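PDB 3DXI: putative aldolase, which is of unknown function but folds as an eight-stranded TIM barrel of the HMGL-like kind. Local coordinates for residues K149-A152 with I153-I156; N84-P87 with E88-N91; V134-M137 with S138-A141; M162-F166 with G167-P171. One frame throughout, in Å; residues are numbered along the deposited sequence.

Interaction 1: residues K149-A152 with I153-I156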
ATOM      1  N   LYS A 149      31.193  -7.947   9.476  1.00 24.77           N
ATOM      2  CA  LYS A 149      31.849  -6.653   9.607  1.00 24.84           C
ATOM      3  C   LYS A 149      31.063  -5.706  10.502  1.00 23.29           C
ATOM      4  O   LYS A 149      31.503  -4.582  10.759  1.00 24.02           O
ATOM      5  CB  LYS A 149      32.022  -6.005   8.229  1.00 25.44           C
ATOM      6  CG  LYS A 149      32.899  -6.801   7.278  1.00 26.94           C
ATOM      7  CD  LYS A 149      33.011  -6.123   5.923  1.00 26.74           C
ATOM      8  CE  LYS A 149      33.891  -6.938   4.986  1.00 28.58           C
ATOM      9  NZ  LYS A 149      34.063  -6.302   3.644  1.00 29.55           N
ATOM     10  N   LEU A 150      29.902  -6.153  10.976  1.00 21.49           N
ATOM     11  CA  LEU A 150      29.066  -5.308  11.816  1.00 18.46           C
ATOM     12  C   LEU A 150      29.485  -5.282  13.279  1.00 17.56           C
ATOM     13  O   LEU A 150      29.122  -4.362  14.009  1.00 17.46           O
ATOM     14  CB  LEU A 150      27.596  -5.727  11.700  1.00 17.91           C
ATOM     15  CG  LEU A 150      26.987  -5.668  10.295  1.00 16.37           C
ATOM     16  CD1 LEU A 150      25.496  -5.947  10.389  1.00 15.12           C
ATOM     17  CD2 LEU A 150      27.227  -4.299   9.665  1.00 15.05           C
ATOM     18  N   LYS A 151      30.249  -6.273  13.723  1.00 17.64           N
ATOM     19  CA  LYS A 151      30.673  -6.267  15.116  1.00 18.56           C
ATOM     20  C   LYS A 151      31.532  -5.039  15.411  1.00 18.15           C
ATOM     21  O   LYS A 151      31.570  -4.553  16.542  1.00 18.31           O
ATOM     22  CB  LYS A 151      31.462  -7.529  15.465  1.00 20.78           C
ATOM     23  CG  LYS A 151      31.927  -7.530  16.916  1.00 25.20           C
ATOM     24  CD  LYS A 151      32.579  -8.839  17.331  1.00 29.38           C
ATOM     25  CE  LYS A 151      33.083  -8.763  18.767  1.00 29.23           C
ATOM     26  NZ  LYS A 151      33.649 -10.067  19.225  1.00 32.33           N
ATOM     27  N   ALA A 152      32.211  -4.531  14.388  1.00 18.00           N
ATOM     28  CA  ALA A 152      33.079  -3.367  14.549  1.00 18.59           C
ATOM     29  C   ALA A 152      32.335  -2.064  14.870  1.00 18.63           C
ATOM     30  O   ALA A 152      32.958  -1.062  15.224  1.00 19.75           O
ATOM     31  CB  ALA A 152      33.934  -3.184  13.294  1.00 18.97           C
ATOM     32  N   ILE A 153      31.009  -2.072  14.756  1.00 17.95           N
ATOM     33  CA  ILE A 153      30.230  -0.868  15.032  1.00 15.25           C
ATOM     34  C   ILE A 153      29.606  -0.855  16.424  1.00 14.86           C
ATOM     35  O   ILE A 153      28.986   0.130  16.819  1.00 13.07           O
ATOM     36  CB  ILE A 153      29.103  -0.677  13.989  1.00 14.29           C
ATOM     37  CG1 ILE A 153      27.942  -1.634  14.268  1.00 15.47           C
ATOM     38  CG2 ILE A 153      29.639  -0.940  12.599  1.00 14.69           C
ATOM     39  CD1 ILE A 153      26.708  -1.369  13.405  1.00 15.80           C
ATOM     40  N   ASP A 154      29.780  -1.942  17.171  1.00 16.08           N
ATOM     41  CA  ASP A 154      29.207  -2.060  18.511  1.00 16.61           C
ATOM     42  C   ASP A 154      29.435  -0.900  19.478  1.00 18.73           C
ATOM     43  O   ASP A 154      28.546  -0.572  20.267  1.00 18.21           O
ATOM     44  CB  ASP A 154      29.669  -3.360  19.177  1.00 16.14           C
ATOM     45  CG  ASP A 154      28.937  -4.575  18.650  1.00 16.13           C
ATOM     46  OD1 ASP A 154      27.835  -4.410  18.083  1.00 17.56           O
ATOM     47  OD2 ASP A 154      29.452  -5.699  18.813  1.00 16.13           O
ATOM     48  N   LYS A 155      30.612  -0.282  19.433  1.00 20.04           N
ATOM     49  CA  LYS A 155      30.899   0.832  20.333  1.00 22.34           C
ATOM     50  C   LYS A 155      30.671   2.208  19.709  1.00 21.88           C
ATOM     51  O   LYS A 155      30.783   3.225  20.394  1.00 22.55           O
ATOM     52  CB  LYS A 155      32.342   0.749  20.848  1.00 25.33           C
ATOM     53  CG  LYS A 155      32.512  -0.031  22.145  1.00 28.04           C
ATOM     54  CD  LYS A 155      32.027  -1.460  22.009  1.00 31.03           C
ATOM     55  CE  LYS A 155      32.172  -2.218  23.320  1.00 32.23           C
ATOM     56  NZ  LYS A 155      31.691  -3.625  23.194  1.00 33.72           N
ATOM     57  N   ILE A 156      30.338   2.238  18.421  1.00 20.65           N
ATOM     58  CA  ILE A 156      30.116   3.499  17.723  1.00 20.38           C
ATOM     59  C   ILE A 156      28.663   3.784  17.361  1.00 20.51           C
ATOM     60  O   ILE A 156      28.120   4.832  17.706  1.00 22.29           O
ATOM     61  CB  ILE A 156      30.932   3.575  16.414  1.00 21.75           C
ATOM     62  CG1 ILE A 156      32.430   3.477  16.710  1.00 23.48           C
ATOM     63  CG2 ILE A 156      30.636   4.883  15.695  1.00 23.83           C
ATOM     64  CD1 ILE A 156      32.941   2.068  16.811  1.00 23.26           C
TER
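Two backbone bonds carry this turn: Ile-153 N donates to Leu-150 O at 3.1 Å, and one residue further on Asp-154 N donates to Lys-151 O at 3.2 Å. Each spans three residues, as in a 3-10 helix, and each is nearly straight at hydrogen (165°). Ile-156 N then repeats the step on Ile-153 O.

The carboxylate of Asp-154 folds back along the same turn, its OD2 lying 3.6 Å from Lys-151 CG. That is a contact with the aliphatic stem; the extended chain of Lys-151 carries NZ 6.1 Å from Asp-154 OD2, too far for a salt bridge. What fixes the carboxylate is its other oxygen, OD1, which accepts from Thr-185 OG1 and His-186 N, so an acid suits a place where two donors converge.

Aliphatic carbons pack round these bonds, two of them against carbonyl oxygens. With chi1 at 76°, CG1 of Ile-153 sits between its own backbone N and carbonyl carbon, which presses it against Leu-150 O at a tight 3.0 Å. Further along, CD1 of Ile-156 reaches Ala-152 O at 3.5 Å. Leu-150 and Ile-153 turn inward onto Phe-160 of strand 159-163, while Ala-152, Ile-153 and Ile-156 rest on helix 113-124; the small methyl of Ala-152 packs on Ile-117.

The chemistry is thus divided: branched aliphatic residues seat the turn on the barrel, lysines face outward, and Asp-154 links it to the 185-186 loop, where its negative charge is probably steadied by two neutral donors.

Interaction 2: residues N84-P87 with E88-N91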
ATOM      1  N   ASN A  84      30.679  10.949  -0.238  1.00 15.18           N
ATOM      2  CA  ASN A  84      31.111  12.328  -0.457  1.00 15.30           C
ATOM      3  C   ASN A  84      31.814  12.918   0.750  1.00 15.25           C
ATOM      4  O   ASN A  84      32.144  14.098   0.755  1.00 14.83           O
ATOM      5  CB  ASN A  84      29.915  13.233  -0.773  1.00 15.60           C
ATOM      6  CG  ASN A  84      29.220  12.859  -2.055  1.00 17.49           C
ATOM      7  OD1 ASN A  84      29.867  12.538  -3.047  1.00 18.68           O
ATOM      8  ND2 ASN A  84      27.888  12.918  -2.053  1.00 18.55           N
ATOM      9  N   THR A  85      32.051  12.108   1.772  1.00 16.65           N
ATOM     10  CA  THR A  85      32.668  12.628   2.983  1.00 16.13           C
ATOM     11  C   THR A  85      33.901  11.873   3.468  1.00 16.39           C
ATOM     12  O   THR A  85      33.887  10.649   3.606  1.00 15.59           O
ATOM     13  CB  THR A  85      31.630  12.654   4.125  1.00 15.58           C
ATOM     14  OG1 THR A  85      30.470  13.375   3.699  1.00 15.08           O
ATOM     15  CG2 THR A  85      32.202  13.314   5.360  1.00 16.77           C
ATOM     16  N   THR A  86      34.964  12.622   3.732  1.00 15.32           N
ATOM     17  CA  THR A  86      36.201  12.046   4.244  1.00 15.29           C
ATOM     18  C   THR A  86      36.338  12.527   5.683  1.00 14.50           C
ATOM     19  O   THR A  86      35.730  13.523   6.074  1.00 12.92           O
ATOM     20  CB  THR A  86      37.440  12.532   3.462  1.00 15.17           C
ATOM     21  OG1 THR A  86      37.564  13.949   3.611  1.00 15.76           O
ATOM     22  CG2 THR A  86      37.321  12.193   1.985  1.00 16.91           C
ATOM     23  N   PRO A  87      37.128  11.818   6.501  1.00 15.01           N
ATOM     24  CA  PRO A  87      37.277  12.267   7.889  1.00 15.43           C
ATOM     25  C   PRO A  87      37.739  13.728   7.954  1.00 15.14           C
ATOM     26  O   PRO A  87      37.391  14.463   8.876  1.00 15.11           O
ATOM     27  CB  PRO A  87      38.301  11.283   8.454  1.00 14.33           C
ATOM     28  CG  PRO A  87      37.946   9.998   7.707  1.00 13.56           C
ATOM     29  CD  PRO A  87      37.766  10.501   6.291  1.00 14.01           C
ATOM     30  N   GLU A  88      38.503  14.146   6.950  1.00 16.73           N
ATOM     31  CA  GLU A  88      39.006  15.513   6.882  1.00 18.91           C
ATOM     32  C   GLU A  88      37.897  16.553   6.666  1.00 19.60           C
ATOM     33  O   GLU A  88      38.090  17.733   6.958  1.00 20.51           O
ATOM     34  CB  GLU A  88      40.043  15.633   5.756  1.00 21.62           C
ATOM     35  CG  GLU A  88      41.343  14.850   5.988  1.00 24.27           C
ATOM     36  CD  GLU A  88      41.147  13.342   6.068  1.00 26.41           C
ATOM     37  OE1 GLU A  88      40.566  12.756   5.126  1.00 29.31           O
ATOM     38  OE2 GLU A  88      41.582  12.737   7.074  1.00 26.14           O
ATOM     39  N   ASP A  89      36.742  16.123   6.162  1.00 18.96           N
ATOM     40  CA  ASP A  89      35.623  17.045   5.914  1.00 18.47           C
ATOM     41  C   ASP A  89      34.734  17.283   7.131  1.00 17.77           C
ATOM     42  O   ASP A  89      33.963  18.246   7.164  1.00 17.05           O
ATOM     43  CB  ASP A  89      34.726  16.527   4.782  1.00 18.23           C
ATOM     44  CG  ASP A  89      35.461  16.371   3.471  1.00 19.64           C
ATOM     45  OD1 ASP A  89      36.150  17.325   3.056  1.00 20.00           O
ATOM     46  OD2 ASP A  89      35.338  15.294   2.847  1.00 21.57           O
ATOM     47  N   LEU A  90      34.836  16.410   8.127  1.00 16.58           N
ATOM     48  CA  LEU A  90      34.002  16.514   9.318  1.00 16.96           C
ATOM     49  C   LEU A  90      34.050  17.833  10.078  1.00 18.72           C
ATOM     50  O   LEU A  90      33.028  18.272  10.612  1.00 18.45           O
ATOM     51  CB  LEU A  90      34.310  15.354  10.270  1.00 14.93           C
ATOM     52  CG  LEU A  90      34.044  13.966   9.675  1.00 13.79           C
ATOM     53  CD1 LEU A  90      34.326  12.894  10.719  1.00 13.45           C
ATOM     54  CD2 LEU A  90      32.601  13.886   9.198  1.00 13.13           C
ATOM     55  N   ASN A  91      35.215  18.474  10.131  1.00 20.72           N
ATOM     56  CA  ASN A  91      35.323  19.742  10.853  1.00 22.35           C
ATOM     57  C   ASN A  91      34.360  20.813  10.346  1.00 23.06           C
ATOM     58  O   ASN A  91      33.585  21.377  11.120  1.00 22.06           O
ATOM     59  CB  ASN A  91      36.755  20.285  10.800  1.00 25.02           C
ATOM     60  CG  ASN A  91      37.656  19.652  11.846  1.00 28.48           C
ATOM     61  OD1 ASN A  91      37.350  19.666  13.043  1.00 28.68           O
ATOM     62  ND2 ASN A  91      38.777  19.095  11.398  1.00 30.96           N
TER
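Thr-86 and Asp-89 hold each other in the turn that leads into helix 90-94, in a loop that follows strand 75-81 of the TIM barrel, and the exchange recalls the half of a capping box in which a later acid accepts the N-H of the threonine three residues earlier.

Among the polar contacts, OD2 of Asp-89 accepts two hydrogen bonds from one residue: Thr-86 N at 2.8 Å, meeting the anti side of the carboxylate, and Thr-86 OG1 at 2.7 Å, coming from well above its plane. Both approach the same face. The hydroxyl can do this because chi1 of 62° sets OG1 between the threonine's N and carbonyl carbon, turned to the same acceptor as its own N-H. A salt bridge from Lys-48 NZ gives OD2 a third partner and probably balances its charge.

Backbone bonds close the turn itself. Asp-89 N donates to Thr-86 O at 2.8 Å, and Leu-90 N to Pro-87 O at a longer 3.3 Å. Proline suits this first turn, since its ring nitrogen has no hydrogen to leave without a partner.

Packing contacts complete the turn. On the outside, Glu-88 bends at chi2 and runs beside the Pro-87 ring in van der Waals contact, its OE1 3.8 Å from Pro-87 CD. Leu-90 and Thr-85 both lean on Leu-119 of helix 113-124; between them Thr-85 CG2 touches Leu-90 CD2 at 3.9 Å, the two side chains crossing at about a right angle.

Interaction 3: residues V134-M137 with S138-A141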
ATOM      1  N   VAL A 134      22.408   1.892   6.050  1.00 10.50           N
ATOM      2  CA  VAL A 134      23.009   1.025   5.037  1.00 11.45           C
ATOM      3  C   VAL A 134      22.037   0.599   3.944  1.00 11.90           C
ATOM      4  O   VAL A 134      21.000  -0.002   4.209  1.00 11.46           O
ATOM      5  CB  VAL A 134      23.635  -0.223   5.695  1.00 10.90           C
ATOM      6  CG1 VAL A 134      24.341  -1.082   4.639  1.00 12.11           C
ATOM      7  CG2 VAL A 134      24.617   0.215   6.788  1.00  9.77           C
HETATM    8  N   MSE A 135      22.405   0.910   2.707  1.00 12.94           N
HETATM    9  CA  MSE A 135      21.585   0.611   1.540  1.00 15.71           C
HETATM   10  C   MSE A 135      21.658  -0.830   1.058  1.00 14.28           C
HETATM   11  O   MSE A 135      22.499  -1.608   1.498  1.00 12.95           O
HETATM   12  CB  MSE A 135      21.994   1.531   0.393  1.00 19.81           C
HETATM   13  CG  MSE A 135      22.241   2.958   0.833  1.00 27.43           C
HETATM   14 SE   MSE A 135      22.836   4.137  -0.584  1.00 43.53          SE
HETATM   15  CE  MSE A 135      24.215   3.052  -1.377  1.00 31.27           C
ATOM     16  N   TYR A 136      20.746  -1.161   0.146  1.00 14.25           N
ATOM     17  CA  TYR A 136      20.654  -2.476  -0.476  1.00 15.62           C
ATOM     18  C   TYR A 136      20.610  -3.665   0.473  1.00 16.16           C
ATOM     19  O   TYR A 136      21.386  -4.606   0.324  1.00 16.29           O
ATOM     20  CB  TYR A 136      21.811  -2.668  -1.456  1.00 15.91           C
ATOM     21  CG  TYR A 136      22.139  -1.430  -2.256  1.00 17.66           C
ATOM     22  CD1 TYR A 136      21.157  -0.757  -2.983  1.00 18.64           C
ATOM     23  CD2 TYR A 136      23.434  -0.925  -2.276  1.00 19.42           C
ATOM     24  CE1 TYR A 136      21.462   0.397  -3.712  1.00 19.12           C
ATOM     25  CE2 TYR A 136      23.749   0.213  -2.995  1.00 19.92           C
ATOM     26  CZ  TYR A 136      22.764   0.872  -3.711  1.00 21.14           C
ATOM     27  OH  TYR A 136      23.091   2.006  -4.419  1.00 23.26           O
HETATM   28  N   MSE A 137      19.693  -3.639   1.432  1.00 16.39           N
HETATM   29  CA  MSE A 137      19.576  -4.744   2.370  1.00 16.59           C
HETATM   30  C   MSE A 137      19.201  -6.025   1.617  1.00 16.89           C
HETATM   31  O   MSE A 137      19.346  -7.124   2.140  1.00 17.86           O
HETATM   32  CB  MSE A 137      18.521  -4.424   3.431  1.00 14.90           C
HETATM   33  CG  MSE A 137      17.102  -4.297   2.897  1.00 15.42           C
HETATM   34 SE   MSE A 137      15.878  -3.585   4.235  1.00 22.40          SE
HETATM   35  CE  MSE A 137      15.698  -5.180   5.322  1.00 14.47           C
ATOM     36  N   SER A 138      18.712  -5.878   0.390  1.00 17.51           N
ATOM     37  CA  SER A 138      18.323  -7.037  -0.419  1.00 19.42           C
ATOM     38  C   SER A 138      19.537  -7.765  -1.002  1.00 20.49           C
ATOM     39  O   SER A 138      19.389  -8.790  -1.669  1.00 21.90           O
ATOM     40  CB  SER A 138      17.428  -6.605  -1.575  1.00 17.76           C
ATOM     41  OG  SER A 138      18.173  -5.849  -2.516  1.00 20.12           O
ATOM     42  N   LYS A 139      20.733  -7.235  -0.760  1.00 20.87           N
ATOM     43  CA  LYS A 139      21.950  -7.848  -1.283  1.00 22.93           C
ATOM     44  C   LYS A 139      22.889  -8.338  -0.183  1.00 22.80           C
ATOM     45  O   LYS A 139      23.883  -9.015  -0.464  1.00 23.02           O
ATOM     46  CB  LYS A 139      22.694  -6.848  -2.175  1.00 24.52           C
ATOM     47  CG  LYS A 139      21.863  -6.294  -3.319  1.00 26.55           C
ATOM     48  CD  LYS A 139      22.685  -5.386  -4.220  1.00 29.95           C
ATOM     49  CE  LYS A 139      21.847  -4.872  -5.391  1.00 32.66           C
ATOM     50  NZ  LYS A 139      22.642  -4.069  -6.374  1.00 34.83           N
ATOM     51  N   TRP A 140      22.562  -8.002   1.062  1.00 21.43           N
ATOM     52  CA  TRP A 140      23.373  -8.365   2.220  1.00 20.91           C
ATOM     53  C   TRP A 140      23.698  -9.845   2.390  1.00 21.45           C
ATOM     54  O   TRP A 140      24.864 -10.214   2.513  1.00 21.66           O
ATOM     55  CB  TRP A 140      22.701  -7.863   3.499  1.00 18.30           C
ATOM     56  CG  TRP A 140      22.649  -6.361   3.633  1.00 17.92           C
ATOM     57  CD1 TRP A 140      23.036  -5.428   2.705  1.00 17.15           C
ATOM     58  CD2 TRP A 140      22.139  -5.627   4.750  1.00 15.90           C
ATOM     59  NE1 TRP A 140      22.791  -4.158   3.179  1.00 16.08           N
ATOM     60  CE2 TRP A 140      22.243  -4.252   4.432  1.00 16.71           C
ATOM     61  CE3 TRP A 140      21.604  -5.997   5.991  1.00 15.58           C
ATOM     62  CZ2 TRP A 140      21.825  -3.246   5.314  1.00 15.79           C
ATOM     63  CZ3 TRP A 140      21.189  -4.997   6.866  1.00 15.17           C
ATOM     64  CH2 TRP A 140      21.303  -3.635   6.521  1.00 14.01           C
ATOM     65  N   ALA A 141      22.663 -10.681   2.414  1.00 23.85           N
ATOM     66  CA  ALA A 141      22.812 -12.129   2.604  1.00 25.11           C
ATOM     67  C   ALA A 141      23.839 -12.799   1.698  1.00 25.87           C
ATOM     68  O   ALA A 141      24.483 -13.777   2.094  1.00 26.35           O
ATOM     69  CB  ALA A 141      21.453 -12.815   2.430  1.00 23.84           C
TER
HETATM   70  O   HOH W   1      19.992  -9.879   1.842  1.00 22.18           O
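Trp-140 folds back over the end of the preceding strand, 129-134, and its indole is held by a polar edge and a packed face. Trp-140 NE1 donates to Met-135 O at 3.1 Å (155° at hydrogen), a bond tilted only modestly from the ring plane. Over one face lies the backbone of Met-137, a selenomethionine here: its CA stands 3.3 Å from the centroid of the five-membered ring, close to the normal, a CH-pi contact. The benzo side packs on Val-134, where Val-134 CG1 meets Trp-140 CZ2 at 3.4 Å; chi1 of -176° turns that methyl toward the indole.

The turn that brings the tryptophan round is closed by Lys-139 N donating to Tyr-136 O at 2.9 Å. Tyr-136 has a positive phi (52°), a left-handed conformation within the turn. The stem of Lys-139 touches Tyr-136, its CD 4.0 Å from Tyr-136 CB; its NZ is at most weakly attracted to the ring. Water 1 bridges Met-137 O and Ala-141 N, 2.8 Å from each, and extends the chain of bonds where the backbone groups do not meet directly.

Further out, Phe-146 and Phe-160 meet the indole with inclined planes, and Val-181 of helix 171-184 packs on it, so a large aromatic with one N-H suits this mostly apolar site. This is the exit of a TIM-barrel strand: strand 129-134 ends, and the loop turns outward with its tryptophan tucked between sheet and surrounding helix.

Interaction 4: residues M162-F166 with G167-P171; sequences MVDSF and GGITP
The carboxylate of Asp-164 is sandwiched between parts of the loop that follows strand 159-163 of the TIM barrel. CG2 of Ile-169 sits squarely over one face, 3.2 Å from Asp-164 CG, and Ile-169 N reaches OD1 from that same face at 3.1 Å, the straightest of the bonds here (158°). The backbone of Gly-167 lies on the opposite face. Asp-164 OD1 also draws weak, bent bonds from Gly-167 N and from Gly-168 N, each at 3.2 Å, so three successive N-H groups gather round a single oxygen.

Asp-164 is itself the centre of an inverse gamma turn, and chi1 of 173° turns its carboxylate toward the loop that comes next. Its carbonyl oxygen adds a weak bond from Gly-167 N. An acid suits this buried spot because several donors converge on it: OD2, the other oxygen, is held by His-194 N. Glycine, with no CB to crowd the neighbouring Phe-166 O, fits at 167, where phi is positive (74°). Beyond it, Thr-170 occupies the N-cap position of helix 171-184, and Pro-171 packs on Ile-202 of the second subunit. On the glycine side, Gly-167 CA lies 3.2 Å from Asp-164 OD2.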
HETATM    1  N   MSE A 162      18.349  -0.513   8.457  1.00  8.08           N
HETATM    2  CA  MSE A 162      18.293  -1.338   7.250  1.00  9.50           C
HETATM    3  C   MSE A 162      17.415  -0.618   6.226  1.00  9.60           C
HETATM    4  O   MSE A 162      16.244  -0.356   6.484  1.00 11.12           O
HETATM    5  CB  MSE A 162      17.700  -2.715   7.572  1.00 11.43           C
HETATM    6  CG  MSE A 162      18.377  -3.428   8.734  1.00 14.52           C
HETATM    7 SE   MSE A 162      17.597  -5.162   9.054  1.00 22.94          SE
HETATM    8  CE  MSE A 162      15.833  -4.606   9.623  1.00 16.62           C
ATOM      9  N   VAL A 163      17.982  -0.301   5.065  1.00 10.38           N
ATOM     10  CA  VAL A 163      17.244   0.422   4.030  1.00 10.46           C
ATOM     11  C   VAL A 163      16.744  -0.418   2.852  1.00 11.51           C
ATOM     12  O   VAL A 163      17.528  -1.019   2.115  1.00 12.19           O
ATOM     13  CB  VAL A 163      18.098   1.582   3.478  1.00  9.20           C
ATOM     14  CG1 VAL A 163      17.309   2.386   2.453  1.00 10.49           C
ATOM     15  CG2 VAL A 163      18.549   2.473   4.626  1.00 11.59           C
ATOM     16  N   ASP A 164      15.423  -0.442   2.695  1.00 10.66           N
ATOM     17  CA  ASP A 164      14.745  -1.160   1.619  1.00 11.00           C
ATOM     18  C   ASP A 164      14.907  -0.277   0.375  1.00 11.67           C
ATOM     19  O   ASP A 164      13.944   0.292  -0.129  1.00 11.21           O
ATOM     20  CB  ASP A 164      13.268  -1.333   2.007  1.00 10.53           C
ATOM     21  CG  ASP A 164      12.412  -1.917   0.894  1.00 12.57           C
ATOM     22  OD1 ASP A 164      12.929  -2.691   0.061  1.00 11.71           O
ATOM     23  OD2 ASP A 164      11.196  -1.610   0.874  1.00 12.63           O
ATOM     24  N   SER A 165      16.148  -0.176  -0.099  1.00 11.58           N
ATOM     25  CA  SER A 165      16.515   0.664  -1.244  1.00 12.70           C
ATOM     26  C   SER A 165      15.659   0.570  -2.500  1.00 12.42           C
ATOM     27  O   SER A 165      15.286   1.594  -3.076  1.00 12.21           O
ATOM     28  CB  SER A 165      17.982   0.419  -1.613  1.00 12.21           C
ATOM     29  OG  SER A 165      18.854   0.917  -0.609  1.00 12.66           O
ATOM     30  N   PHE A 166      15.344  -0.647  -2.923  1.00 12.00           N
ATOM     31  CA  PHE A 166      14.549  -0.843  -4.130  1.00 13.68           C
ATOM     32  C   PHE A 166      13.043  -0.850  -3.890  1.00 12.58           C
ATOM     33  O   PHE A 166      12.258  -0.713  -4.833  1.00 13.81           O
ATOM     34  CB  PHE A 166      14.964  -2.152  -4.810  1.00 15.56           C
ATOM     35  CG  PHE A 166      16.427  -2.224  -5.144  1.00 17.68           C
ATOM     36  CD1 PHE A 166      17.025  -1.239  -5.929  1.00 18.39           C
ATOM     37  CD2 PHE A 166      17.209  -3.273  -4.675  1.00 17.57           C
ATOM     38  CE1 PHE A 166      18.380  -1.301  -6.243  1.00 19.26           C
ATOM     39  CE2 PHE A 166      18.561  -3.343  -4.983  1.00 18.13           C
ATOM     40  CZ  PHE A 166      19.149  -2.356  -5.769  1.00 18.71           C
ATOM     41  N   GLY A 167      12.640  -1.006  -2.634  1.00 11.54           N
ATOM     42  CA  GLY A 167      11.224  -1.043  -2.318  1.00  9.65           C
ATOM     43  C   GLY A 167      10.619  -2.368  -2.742  1.00 10.63           C
ATOM     44  O   GLY A 167       9.458  -2.434  -3.157  1.00  9.56           O
ATOM     45  N   GLY A 168      11.417  -3.428  -2.646  1.00 10.19           N
ATOM     46  CA  GLY A 168      10.949  -4.748  -3.022  1.00 10.86           C
ATOM     47  C   GLY A 168      11.112  -5.794  -1.934  1.00 11.73           C
ATOM     48  O   GLY A 168      10.808  -6.964  -2.147  1.00 13.85           O
ATOM     49  N   ILE A 169      11.588  -5.381  -0.765  1.00 12.11           N
ATOM     50  CA  ILE A 169      11.780  -6.312   0.343  1.00 11.85           C
ATOM     51  C   ILE A 169      10.418  -6.759   0.900  1.00 11.61           C
ATOM     52  O   ILE A 169       9.490  -5.960   1.007  1.00 12.20           O
ATOM     53  CB  ILE A 169      12.639  -5.659   1.467  1.00 11.91           C
ATOM     54  CG1 ILE A 169      13.304  -6.745   2.312  1.00 11.78           C
ATOM     55  CG2 ILE A 169      11.787  -4.753   2.341  1.00 12.34           C
ATOM     56  CD1 ILE A 169      14.373  -7.501   1.571  1.00 10.70           C
ATOM     57  N   THR A 170      10.300  -8.041   1.239  1.00 12.06           N
ATOM     58  CA  THR A 170       9.055  -8.596   1.768  1.00 12.19           C
ATOM     59  C   THR A 170       9.130  -8.804   3.285  1.00 11.84           C
ATOM     60  O   THR A 170      10.214  -8.820   3.859  1.00 12.38           O
ATOM     61  CB  THR A 170       8.730  -9.953   1.104  1.00 11.14           C
ATOM     62  OG1 THR A 170       9.752 -10.904   1.432  1.00 11.95           O
ATOM     63  CG2 THR A 170       8.647  -9.798  -0.408  1.00 11.57           C
ATOM     64  N   PRO A 171       7.973  -8.976   3.947  1.00 11.37           N
ATOM     65  CA  PRO A 171       7.918  -9.181   5.399  1.00 12.11           C
ATOM     66  C   PRO A 171       8.822 -10.316   5.880  1.00 13.18           C
ATOM     67  O   PRO A 171       9.532 -10.171   6.876  1.00 13.28           O
ATOM     68  CB  PRO A 171       6.439  -9.473   5.651  1.00 11.50           C
ATOM     69  CG  PRO A 171       5.760  -8.690   4.579  1.00 11.16           C
ATOM     70  CD  PRO A 171       6.616  -8.976   3.372  1.00 11.13           C
TER
HETATM   71  O   HOH W   2       9.121  -3.304  -0.133  1.00  9.16           O

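How the interactions relate
From the N terminus the contacts come in the order interaction 2, 3, 1, 4, each closing its own short turn; none nests in or crosses another. Interaction 2 leads from strand 75-81 into helix 90-94, and interaction 3 shapes the exit of strand 129-134. Interaction 1 lies on the way back to strand 159-163, whose far end opens interaction 4. Interactions 1 and 2, centres about 20 Å apart, both rest on helix 113-124. Interactions 3 and 4 touch: Val-134 O and Val-163 N pair between the neighbouring strands, and Ser-165 OG meets Tyr-136 N at 2.9 Å, joining consecutive loops on one side of the barrel.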